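Local coordinates for tRNA dimethylallyltransferase (Staphylococcus epidermidis ATCC 12228, PDB 3D3Q), which probably transfers a dimethylallyl group from dimethylallyl diphosphate to the adenine at position 37 of tRNAs that read codons beginning with uridine, at residues Glu34-Asp39 with Tyr79-Arg84; Pro63-Asp68 with Lys90-Arg95; Val11-Thr16 with Leu107-Leu112; Ser111-Tyr116 with Thr198-Ile203. One frame throughout, in Å; residues are numbered along the deposited sequence.

Interaction 1 (Glu34-Asp39 with Tyr79-Arg84)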
# COMPACT_ATOMS: atom_id res chain seq x y z
N GLU A 34 -11.09 -10.10 11.30
CA GLU A 34 -9.97 -10.97 10.99
C GLU A 34 -9.23 -10.32 9.83
O GLU A 34 -9.83 -9.67 8.97
CB GLU A 34 -10.45 -12.36 10.63
CG GLU A 34 -11.41 -12.92 11.66
CD GLU A 34 -11.85 -14.33 11.35
OE1 GLU A 34 -11.98 -14.65 10.14
OE2 GLU A 34 -12.08 -15.12 12.30
N ILE A 35 -7.92 -10.52 9.81
CA ILE A 35 -7.08 -9.90 8.81
C ILE A 35 -6.62 -10.81 7.70
O ILE A 35 -6.28 -11.96 7.92
CB ILE A 35 -5.82 -9.30 9.49
CG1 ILE A 35 -6.25 -8.37 10.62
CG2 ILE A 35 -4.98 -8.55 8.48
CD1 ILE A 35 -5.12 -7.78 11.36
N ILE A 36 -6.59 -10.27 6.49
CA ILE A 36 -6.11 -11.01 5.33
C ILE A 36 -4.84 -10.29 4.88
O ILE A 36 -4.89 -9.13 4.48
CB ILE A 36 -7.14 -11.00 4.20
CG1 ILE A 36 -8.39 -11.77 4.62
CG2 ILE A 36 -6.54 -11.59 2.95
CD1 ILE A 36 -9.53 -11.66 3.65
N SER A 37 -3.70 -10.96 4.96
CA SER A 37 -2.44 -10.35 4.55
C SER A 37 -2.48 -9.97 3.06
O SER A 37 -2.81 -10.79 2.21
CB SER A 37 -1.29 -11.31 4.84
OG SER A 37 -0.14 -10.97 4.09
N GLY A 38 -2.17 -8.70 2.76
CA GLY A 38 -2.18 -8.24 1.38
C GLY A 38 -0.80 -8.30 0.75
O GLY A 38 -0.62 -8.07 -0.46
N ASP A 39 0.19 -8.61 1.58
CA ASP A 39 1.58 -8.71 1.13
C ASP A 39 1.80 -9.91 0.22
O ASP A 39 1.45 -11.04 0.56
CB ASP A 39 2.50 -8.82 2.35
CG ASP A 39 3.94 -8.54 2.00
OD1 ASP A 39 4.51 -9.25 1.15
OD2 ASP A 39 4.52 -7.59 2.59
N TYR A 79 -3.89 -11.80 -9.40
CA TYR A 79 -5.18 -12.50 -9.41
C TYR A 79 -5.20 -13.65 -8.43
O TYR A 79 -6.21 -13.88 -7.76
CB TYR A 79 -5.54 -13.03 -10.81
CG TYR A 79 -6.83 -13.88 -10.85
CD1 TYR A 79 -6.76 -15.27 -11.02
CD2 TYR A 79 -8.10 -13.29 -10.67
CE1 TYR A 79 -7.92 -16.07 -11.01
CE2 TYR A 79 -9.27 -14.09 -10.65
CZ TYR A 79 -9.18 -15.47 -10.82
OH TYR A 79 -10.31 -16.27 -10.80
N GLU A 80 -4.10 -14.38 -8.32
CA GLU A 80 -4.04 -15.50 -7.39
C GLU A 80 -4.52 -14.98 -6.02
O GLU A 80 -5.33 -15.63 -5.36
CB GLU A 80 -2.61 -16.05 -7.31
CG GLU A 80 -2.42 -17.24 -6.37
CD GLU A 80 -3.44 -18.36 -6.59
OE1 GLU A 80 -3.36 -19.36 -5.84
OE2 GLU A 80 -4.30 -18.25 -7.49
N PHE A 81 -4.04 -13.80 -5.65
CA PHE A 81 -4.39 -13.14 -4.38
C PHE A 81 -5.89 -12.80 -4.36
O PHE A 81 -6.56 -12.97 -3.34
CB PHE A 81 -3.54 -11.86 -4.22
CG PHE A 81 -4.08 -10.87 -3.22
CD1 PHE A 81 -4.21 -11.21 -1.88
CD2 PHE A 81 -4.50 -9.61 -3.62
CE1 PHE A 81 -4.75 -10.32 -0.97
CE2 PHE A 81 -5.04 -8.71 -2.71
CZ PHE A 81 -5.17 -9.07 -1.39
N LYS A 82 -6.40 -12.34 -5.50
CA LYS A 82 -7.81 -11.97 -5.62
C LYS A 82 -8.74 -13.17 -5.45
O LYS A 82 -9.75 -13.10 -4.75
CB LYS A 82 -8.07 -11.32 -6.99
CG LYS A 82 -9.49 -10.85 -7.20
CD LYS A 82 -9.69 -10.31 -8.60
CE LYS A 82 -11.16 -10.00 -8.83
NZ LYS A 82 -11.39 -9.06 -9.97
N LYS A 83 -8.39 -14.28 -6.10
CA LYS A 83 -9.19 -15.49 -6.02
C LYS A 83 -9.32 -15.95 -4.57
O LYS A 83 -10.44 -16.20 -4.09
CB LYS A 83 -8.57 -16.60 -6.86
CG LYS A 83 -9.34 -17.90 -6.80
CD LYS A 83 -8.76 -18.97 -7.70
CE LYS A 83 -9.71 -20.17 -7.76
NZ LYS A 83 -9.25 -21.26 -8.68
N ARG A 84 -8.18 -16.04 -3.88
CA ARG A 84 -8.13 -16.47 -2.46
C ARG A 84 -8.72 -15.45 -1.49
O ARG A 84 -9.41 -15.81 -0.55
CB ARG A 84 -6.68 -16.77 -2.03
CG ARG A 84 -5.98 -17.81 -2.86
CD ARG A 84 -4.70 -18.27 -2.20
NE ARG A 84 -3.94 -19.16 -3.08
CZ ARG A 84 -3.46 -20.35 -2.73
NH1 ARG A 84 -3.64 -20.81 -1.50
NH2 ARG A 84 -2.81 -21.08 -3.63
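The CA atoms of Gly38 and Phe81 come nearest across the two segments, 7.9 Å apart, while Ile36 and Arg84 stand 9.7 Å apart at CA. Residues 34-37 are the end of a strand that runs into a loop at Gly38, and residues 79-84 are helical. Phe81 carries the contact. Its CG lies anti to the backbone N (chi1 162°), which brings the ring over to the strand end. There CE1 of Phe81 lies 3.8 Å from Ser37 O and 4.1 Å from Gly38 CA, both approached obliquely. Having no side chain, Gly38 presents only backbone to the ring. The CG2 methyl of Ile36 comes up near the ring plane, at the edge, 4.5 Å from Phe81 CE1. In this P-loop NTPase-like fold, helix 78-94 belongs to the beta-alpha-beta crossover from strand 64-65 to strand 98-102 and passes over strand 33-37, so a branched aliphatic and an aromatic suit the buried interface. Within the helix, Arg84 grips Glu80 side-on in a salt bridge, NE and NH2 of Arg84 lying 2.8 Å and 2.9 Å from OE1 of Glu80. Beyond Gly38 the chain enters residues 39-42, probably a tRNA-contacting region, where Asp39 OD1 accepts hydrogen bonds from the backbone N atoms of Met41 and Gln42.

Interaction 2 (Pro63-Asp68 with Lys90-Arg95)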
# COMPACT_ATOMS: atom_id res chain seq x y z
N PRO A 63 -6.90 -13.86 14.05
CA PRO A 63 -6.51 -14.80 12.98
C PRO A 63 -6.09 -14.12 11.67
O PRO A 63 -6.79 -13.25 11.17
CB PRO A 63 -7.76 -15.66 12.81
CG PRO A 63 -8.87 -14.73 13.17
CD PRO A 63 -8.32 -14.04 14.40
N HIS A 64 -4.93 -14.52 11.13
CA HIS A 64 -4.43 -13.96 9.88
C HIS A 64 -4.41 -14.99 8.73
O HIS A 64 -4.12 -16.17 8.93
CB HIS A 64 -3.02 -13.36 10.07
CG HIS A 64 -2.98 -12.15 10.95
ND1 HIS A 64 -2.00 -11.19 10.83
CD2 HIS A 64 -3.77 -11.75 11.97
CE1 HIS A 64 -2.18 -10.25 11.74
NE2 HIS A 64 -3.25 -10.56 12.44
N TYR A 65 -4.74 -14.54 7.52
CA TYR A 65 -4.76 -15.40 6.35
C TYR A 65 -3.77 -14.91 5.31
O TYR A 65 -3.29 -13.77 5.39
CB TYR A 65 -6.15 -15.44 5.71
CG TYR A 65 -7.24 -15.81 6.69
CD1 TYR A 65 -8.03 -14.83 7.27
CD2 TYR A 65 -7.46 -17.14 7.05
CE1 TYR A 65 -9.02 -15.17 8.19
CE2 TYR A 65 -8.44 -17.49 7.98
CZ TYR A 65 -9.22 -16.51 8.54
OH TYR A 65 -10.22 -16.85 9.41
N MSE A 66 -3.46 -15.78 4.35
CA MSE A 66 -2.51 -15.44 3.29
C MSE A 66 -1.06 -15.34 3.79
O MSE A 66 -0.25 -14.63 3.20
CB MSE A 66 -2.91 -14.11 2.66
CG MSE A 66 -4.26 -14.13 1.95
SE MSE A 66 -4.29 -15.21 0.33
CE MSE A 66 -3.11 -14.09 -0.75
N ILE A 67 -0.74 -16.04 4.88
CA ILE A 67 0.61 -16.02 5.45
C ILE A 67 1.15 -17.45 5.59
O ILE A 67 0.55 -18.27 6.28
CB ILE A 67 0.64 -15.29 6.82
CG1 ILE A 67 0.08 -13.88 6.67
CG2 ILE A 67 2.06 -15.24 7.37
CD1 ILE A 67 -0.09 -13.16 7.95
N ASP A 68 2.28 -17.73 4.94
CA ASP A 68 2.89 -19.07 4.97
C ASP A 68 1.94 -20.09 4.36
O ASP A 68 1.69 -21.15 4.95
CB ASP A 68 3.22 -19.51 6.40
CG ASP A 68 4.36 -18.72 7.00
OD1 ASP A 68 5.41 -18.57 6.33
OD2 ASP A 68 4.22 -18.26 8.15
N LYS A 90 -15.64 -13.44 1.96
CA LYS A 90 -17.03 -13.91 2.08
C LYS A 90 -17.18 -14.79 3.31
O LYS A 90 -18.12 -14.63 4.09
CB LYS A 90 -17.47 -14.71 0.83
CG LYS A 90 -18.16 -13.89 -0.28
CD LYS A 90 -18.62 -14.77 -1.49
CE LYS A 90 -17.43 -15.36 -2.29
NZ LYS A 90 -17.78 -16.26 -3.44
N ASP A 91 -16.25 -15.72 3.49
CA ASP A 91 -16.31 -16.60 4.64
C ASP A 91 -16.34 -15.77 5.92
O ASP A 91 -17.14 -16.03 6.80
CB ASP A 91 -15.11 -17.53 4.64
CG ASP A 91 -15.19 -18.58 5.72
OD1 ASP A 91 -16.09 -19.45 5.62
OD2 ASP A 91 -14.37 -18.54 6.66
N ILE A 92 -15.47 -14.77 6.00
CA ILE A 92 -15.38 -13.88 7.16
C ILE A 92 -16.72 -13.17 7.43
O ILE A 92 -17.26 -13.23 8.54
CB ILE A 92 -14.26 -12.80 6.97
CG1 ILE A 92 -12.90 -13.49 6.91
CG2 ILE A 92 -14.29 -11.78 8.09
CD1 ILE A 92 -11.73 -12.54 6.68
N THR A 93 -17.26 -12.50 6.41
CA THR A 93 -18.52 -11.77 6.58
C THR A 93 -19.62 -12.73 6.95
O THR A 93 -20.50 -12.39 7.73
CB THR A 93 -18.99 -11.09 5.28
OG1 THR A 93 -17.88 -10.47 4.59
CG2 THR A 93 -20.03 -10.03 5.61
N ARG A 94 -19.55 -13.92 6.37
CA ARG A 94 -20.54 -14.97 6.59
C ARG A 94 -20.62 -15.38 8.05
O ARG A 94 -21.65 -15.86 8.51
CB ARG A 94 -20.21 -16.19 5.71
CG ARG A 94 -21.35 -17.19 5.53
CD ARG A 94 -20.91 -18.35 4.62
NE ARG A 94 -19.70 -19.00 5.12
CZ ARG A 94 -19.57 -19.54 6.33
NH1 ARG A 94 -18.42 -20.10 6.69
NH2 ARG A 94 -20.59 -19.52 7.18
N ARG A 95 -19.52 -15.20 8.77
CA ARG A 95 -19.50 -15.56 10.18
C ARG A 95 -19.66 -14.30 11.04
O ARG A 95 -19.16 -14.22 12.16
CB ARG A 95 -18.22 -16.30 10.54
CG ARG A 95 -17.99 -17.53 9.67
CD ARG A 95 -16.94 -18.44 10.26
NE ARG A 95 -15.70 -17.72 10.59
CZ ARG A 95 -14.96 -17.05 9.71
NH1 ARG A 95 -13.86 -16.44 10.11
NH2 ARG A 95 -15.33 -16.99 8.44
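Tyr65 and Arg95 converge on one acceptor, OE1 of the buried Glu34: the phenol OH gives it a hydrogen bond and the guanidinium NH1 a salt bridge. The two are partners of a common atom, not of each other, for Tyr65 OH stays 3.7 Å from Arg95 NH1. Ring and guanidinium planes stand almost perpendicular, 83° apart, and the side chains arrive from opposite directions. Arginine suits this place because it can serve two acids at once: a bend at chi3 (-51°) turns the guanidinium back to the helix, where NH2 makes a salt bridge with Asp91. Asp91 also pairs with Arg94, and two arginines beside it would probably favour its ionised form. Away from the hydroxyl, CE1 of Tyr65 lies 4.1 Å from CD1 of Ile92, and the two side chains slide past each other in opposite senses. Tyrosine suits the place because it joins a hydroxyl for Glu34 to ring carbons for Ile92. Tyr65 also stacks on Tyr88, one turn earlier than Ile92 in helix 78-94. Strand 64-65, outermost in the sheet, pairs with strand 33-37, while Ile92 reaches on to Pro99 of strand 98-102.

Interaction 3 (Val11-Thr16 with Leu107-Leu112)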
# COMPACT_ATOMS: atom_id res chain seq x y z
N VAL A 11 -9.51 -1.58 4.46
CA VAL A 11 -8.22 -1.78 3.78
C VAL A 11 -7.19 -0.78 4.36
O VAL A 11 -7.38 0.44 4.28
CB VAL A 11 -8.34 -1.60 2.22
CG1 VAL A 11 -7.07 -2.05 1.54
CG2 VAL A 11 -9.51 -2.38 1.69
N ILE A 12 -6.11 -1.30 4.93
CA ILE A 12 -5.07 -0.47 5.54
C ILE A 12 -3.73 -0.68 4.85
O ILE A 12 -3.00 -1.63 5.16
CB ILE A 12 -4.93 -0.79 7.04
CG1 ILE A 12 -6.30 -0.67 7.72
CG2 ILE A 12 -3.96 0.17 7.69
CD1 ILE A 12 -6.32 -1.13 9.16
N VAL A 13 -3.40 0.21 3.92
CA VAL A 13 -2.15 0.13 3.18
C VAL A 13 -1.16 1.11 3.76
O VAL A 13 -1.54 2.02 4.47
CB VAL A 13 -2.35 0.47 1.69
CG1 VAL A 13 -3.25 -0.55 1.02
CG2 VAL A 13 -2.94 1.86 1.55
N GLY A 14 0.11 0.92 3.46
CA GLY A 14 1.12 1.81 3.99
C GLY A 14 2.48 1.17 3.85
O GLY A 14 2.58 -0.05 3.73
N PRO A 15 3.56 1.96 3.87
CA PRO A 15 4.90 1.37 3.73
C PRO A 15 5.23 0.38 4.84
O PRO A 15 4.63 0.43 5.91
CB PRO A 15 5.80 2.60 3.72
CG PRO A 15 5.04 3.60 4.54
CD PRO A 15 3.63 3.42 4.06
N THR A 16 6.17 -0.52 4.57
CA THR A 16 6.59 -1.53 5.53
C THR A 16 6.87 -0.94 6.92
O THR A 16 7.52 0.10 7.04
CB THR A 16 7.87 -2.25 5.09
OG1 THR A 16 7.68 -2.79 3.78
CG2 THR A 16 8.19 -3.37 6.05
N LEU A 107 -1.34 -2.75 -7.45
CA LEU A 107 -1.96 -3.78 -8.27
C LEU A 107 -2.85 -4.68 -7.44
O LEU A 107 -4.07 -4.67 -7.61
CB LEU A 107 -0.90 -4.62 -8.98
CG LEU A 107 -0.43 -4.20 -10.38
CD1 LEU A 107 0.73 -5.11 -10.79
CD2 LEU A 107 -1.57 -4.30 -11.40
N TYR A 108 -2.25 -5.44 -6.52
CA TYR A 108 -3.00 -6.36 -5.67
C TYR A 108 -4.23 -5.76 -5.02
O TYR A 108 -5.23 -6.44 -4.85
CB TYR A 108 -2.11 -6.92 -4.56
CG TYR A 108 -1.02 -7.85 -5.04
CD1 TYR A 108 -1.03 -9.19 -4.66
CD2 TYR A 108 0.01 -7.39 -5.87
CE1 TYR A 108 -0.03 -10.06 -5.09
CE2 TYR A 108 1.01 -8.25 -6.31
CZ TYR A 108 0.98 -9.59 -5.92
OH TYR A 108 1.97 -10.46 -6.36
N ILE A 109 -4.16 -4.49 -4.65
CA ILE A 109 -5.29 -3.86 -4.01
C ILE A 109 -6.40 -3.43 -4.95
O ILE A 109 -7.57 -3.69 -4.69
CB ILE A 109 -4.86 -2.67 -3.16
CG1 ILE A 109 -3.89 -3.14 -2.09
CG2 ILE A 109 -6.06 -2.02 -2.50
CD1 ILE A 109 -4.46 -4.24 -1.18
N GLN A 110 -6.05 -2.77 -6.05
CA GLN A 110 -7.10 -2.35 -6.96
C GLN A 110 -7.71 -3.55 -7.68
O GLN A 110 -8.92 -3.62 -7.90
CB GLN A 110 -6.59 -1.31 -7.98
CG GLN A 110 -5.86 -1.86 -9.18
CD GLN A 110 -5.79 -0.83 -10.31
OE1 GLN A 110 -5.15 -1.07 -11.34
NE2 GLN A 110 -6.45 0.31 -10.13
N SER A 111 -6.87 -4.52 -8.01
CA SER A 111 -7.35 -5.72 -8.70
C SER A 111 -8.45 -6.37 -7.87
O SER A 111 -9.38 -6.97 -8.40
CB SER A 111 -6.19 -6.69 -8.93
OG SER A 111 -5.13 -6.06 -9.63
N LEU A 112 -8.33 -6.23 -6.55
CA LEU A 112 -9.28 -6.79 -5.60
C LEU A 112 -10.48 -5.90 -5.35
O LEU A 112 -11.57 -6.37 -5.04
CB LEU A 112 -8.59 -7.07 -4.26
CG LEU A 112 -9.46 -7.36 -3.03
CD1 LEU A 112 -10.31 -8.61 -3.24
CD2 LEU A 112 -8.55 -7.51 -1.83
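Val11 and Val13, on one face of strand 8-13, meet helix 106-113 through the single side chain of Ile109. The strand, one of the two middle strands of a P-loop NTPase-like sheet, runs straight into the P-loop, or Walker A motif, whose residues 14-21 are predicted to bind ATP. Helix 106-113 packs on the face of this strand. Along the helix, Leu107 matters through its carbonyl: Leu107 O accepts both the backbone N of Ser111, at 2.8 Å, and the hydroxyl OG of Ser111, at 2.7 Å. Tyr108 turns to another side and packs on Ser40, in a probable tRNA-contacting region. Ile109 then points at the strand. Its two branches divide the work: CG2 of Ile109 meets Val11 CG1 tip to tip at 4.2 Å, and CG1 of Ile109 lies 4.1 Å from CG1 of Val13, the side chains crossing at a slant. With CG1 beside the backbone N and CG2 beside the carbonyl carbon (chi1 -60°), the isoleucine spans residues two apart on the strand, a job suited to a beta-branched chain. Valine, compact and beta-branched, suits the extended strand and gives a methyl to the buried helix face. Phe284 of helix 262-286 covers both Val13 and Ile109. Gln110 faces Trp283 of that same long helix. Leu112 points toward the strand but packs on Ile101 of strand 98-102. On the other side of the strand, Ile12 rests on helix 20-30. Beyond Val13, Gly14 adopts backbone angles that only glycine readily takes, and its carbonyl O accepts a hydrogen bond from NZ of Lys20.

Interaction 4 (Ser111-Tyr116 with Thr198-Ile203)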
# COMPACT_ATOMS: atom_id res chain seq x y z
N SER A 111 -6.87 -4.52 -8.01
CA SER A 111 -7.35 -5.72 -8.70
C SER A 111 -8.45 -6.37 -7.87
O SER A 111 -9.38 -6.97 -8.40
CB SER A 111 -6.19 -6.69 -8.93
OG SER A 111 -5.13 -6.06 -9.63
N LEU A 112 -8.33 -6.23 -6.55
CA LEU A 112 -9.28 -6.79 -5.60
C LEU A 112 -10.48 -5.90 -5.35
O LEU A 112 -11.57 -6.37 -5.04
CB LEU A 112 -8.59 -7.07 -4.26
CG LEU A 112 -9.46 -7.36 -3.03
CD1 LEU A 112 -10.31 -8.61 -3.24
CD2 LEU A 112 -8.55 -7.51 -1.83
N LEU A 113 -10.28 -4.59 -5.48
CA LEU A 113 -11.36 -3.65 -5.22
C LEU A 113 -12.28 -3.41 -6.41
O LEU A 113 -13.49 -3.28 -6.24
CB LEU A 113 -10.77 -2.32 -4.74
CG LEU A 113 -9.96 -2.43 -3.45
CD1 LEU A 113 -9.34 -1.09 -3.12
CD2 LEU A 113 -10.86 -2.90 -2.31
N TYR A 114 -11.71 -3.38 -7.61
CA TYR A 114 -12.47 -3.10 -8.81
C TYR A 114 -12.43 -4.20 -9.84
O TYR A 114 -11.42 -4.89 -9.97
CB TYR A 114 -11.94 -1.82 -9.44
CG TYR A 114 -11.76 -0.70 -8.45
CD1 TYR A 114 -12.84 -0.25 -7.70
CD2 TYR A 114 -10.52 -0.10 -8.25
CE1 TYR A 114 -12.70 0.76 -6.78
CE2 TYR A 114 -10.36 0.92 -7.32
CZ TYR A 114 -11.47 1.35 -6.59
OH TYR A 114 -11.39 2.35 -5.66
N ASN A 115 -13.51 -4.36 -10.59
CA ASN A 115 -13.56 -5.37 -11.63
C ASN A 115 -13.27 -4.81 -13.00
O ASN A 115 -14.08 -4.98 -13.90
CB ASN A 115 -14.93 -6.02 -11.68
CG ASN A 115 -15.03 -7.20 -10.79
OD1 ASN A 115 -16.04 -7.88 -10.79
ND2 ASN A 115 -13.97 -7.47 -10.02
N TYR A 116 -12.14 -4.13 -13.16
CA TYR A 116 -11.81 -3.56 -14.45
C TYR A 116 -10.33 -3.72 -14.73
O TYR A 116 -9.52 -3.85 -13.80
CB TYR A 116 -12.24 -2.07 -14.53
CG TYR A 116 -11.21 -1.03 -14.06
CD1 TYR A 116 -10.21 -0.55 -14.92
CD2 TYR A 116 -11.20 -0.56 -12.72
CE1 TYR A 116 -9.23 0.36 -14.46
CE2 TYR A 116 -10.22 0.35 -12.27
CZ TYR A 116 -9.25 0.79 -13.14
OH TYR A 116 -8.27 1.64 -12.69
N THR A 198 -15.74 -0.46 0.45
CA THR A 198 -14.41 -0.22 1.02
C THR A 198 -14.16 1.03 1.86
O THR A 198 -14.72 2.09 1.61
CB THR A 198 -13.32 -0.25 -0.10
OG1 THR A 198 -13.35 0.98 -0.83
CG2 THR A 198 -13.57 -1.41 -1.07
N LEU A 199 -13.32 0.86 2.87
CA LEU A 199 -12.91 1.95 3.74
C LEU A 199 -11.39 1.95 3.61
O LEU A 199 -10.67 1.52 4.51
CB LEU A 199 -13.34 1.67 5.19
CG LEU A 199 -12.88 2.64 6.28
CD1 LEU A 199 -12.86 4.08 5.79
CD2 LEU A 199 -13.80 2.48 7.46
N LEU A 200 -10.92 2.43 2.47
CA LEU A 200 -9.51 2.45 2.16
C LEU A 200 -8.73 3.53 2.90
O LEU A 200 -8.92 4.72 2.65
CB LEU A 200 -9.33 2.62 0.65
CG LEU A 200 -7.95 2.46 0.06
CD1 LEU A 200 -7.45 1.03 0.22
CD2 LEU A 200 -8.01 2.83 -1.42
N ILE A 201 -7.85 3.11 3.80
CA ILE A 201 -7.05 4.06 4.56
C ILE A 201 -5.55 3.76 4.39
O ILE A 201 -5.13 2.60 4.29
CB ILE A 201 -7.46 4.06 6.09
CG1 ILE A 201 -6.80 2.93 6.84
CG2 ILE A 201 -8.95 3.88 6.26
CD1 ILE A 201 -5.57 3.35 7.54
N GLY A 202 -4.75 4.82 4.32
CA GLY A 202 -3.32 4.67 4.15
C GLY A 202 -2.54 5.52 5.13
O GLY A 202 -2.98 6.60 5.52
N ILE A 203 -1.38 5.02 5.56
CA ILE A 203 -0.53 5.74 6.49
C ILE A 203 0.55 6.45 5.70
O ILE A 203 1.36 5.82 5.02
CB ILE A 203 0.14 4.80 7.48
CG1 ILE A 203 -0.91 3.95 8.19
CG2 ILE A 203 0.92 5.60 8.49
CD1 ILE A 203 -0.32 2.91 9.12
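Leu113 touches both Thr198 and Leu200 and has the most surface buried here, each of its methyls serving a different partner. CD2 of Leu113 packs against CG2 of Thr198. CD1 of Leu113 faces CD1 of Leu200 at 4.4 Å. The fork reaches the strand because CG sits beside the backbone N (chi1 -60°) and the chain then runs on extended, leucine being long enough to bridge the gap from helix to strand. Thr198 is second in buried surface. It contributes as an apolar group: its methyl CG2 lies anti to the carbonyl carbon and faces the leucine, while OG1 takes the position between the backbone N and the carbonyl carbon (chi1 77°). A beta-branched residue with one apolar and one polar arm suits a partly exposed strand end. Leu200, two residues on, returns to the same face of the strand, and Met288 packs on it as well as on Leu113. The intervening Leu199 turns to the other face, where helix 300-314 covers it. Just after Leu113 the chain leaves helical geometry; the ring of Tyr114 folds back so that Leu113 CB sits over the centre of one face, 3.9 Å above the plane of the Tyr114 ring. Helix 106-113 belongs to the beta-alpha-beta crossover from strand 98-102 over strand 8-13 to strand 197-204, a connection interrupted here by further helices and characteristic of the parallel alpha/beta core of P-loop NTPases.

Overall arrangement
From the N terminus, residues 11-16 open the first long loop, which interaction 3 closes at residues 107-112. Interactions 1 and 2 both lie within that loop, and they cross: residues 34-39 come first, then 63-68, before helix 78-94 supplies 79-84 to the one and 90-95 to the other. Interaction 4 begins where interaction 3 ends, sharing Ser111 and Leu112, and closes a second loop at strand 197-204, in series with interactions 1 and 2. Together they fasten two helices, 78-94 and 106-113, to the parallel sheet. Phe81 packs against Tyr108 and Leu112, joining these helices, whereas interactions 2 and 4 stay about 17 Å apart between centres.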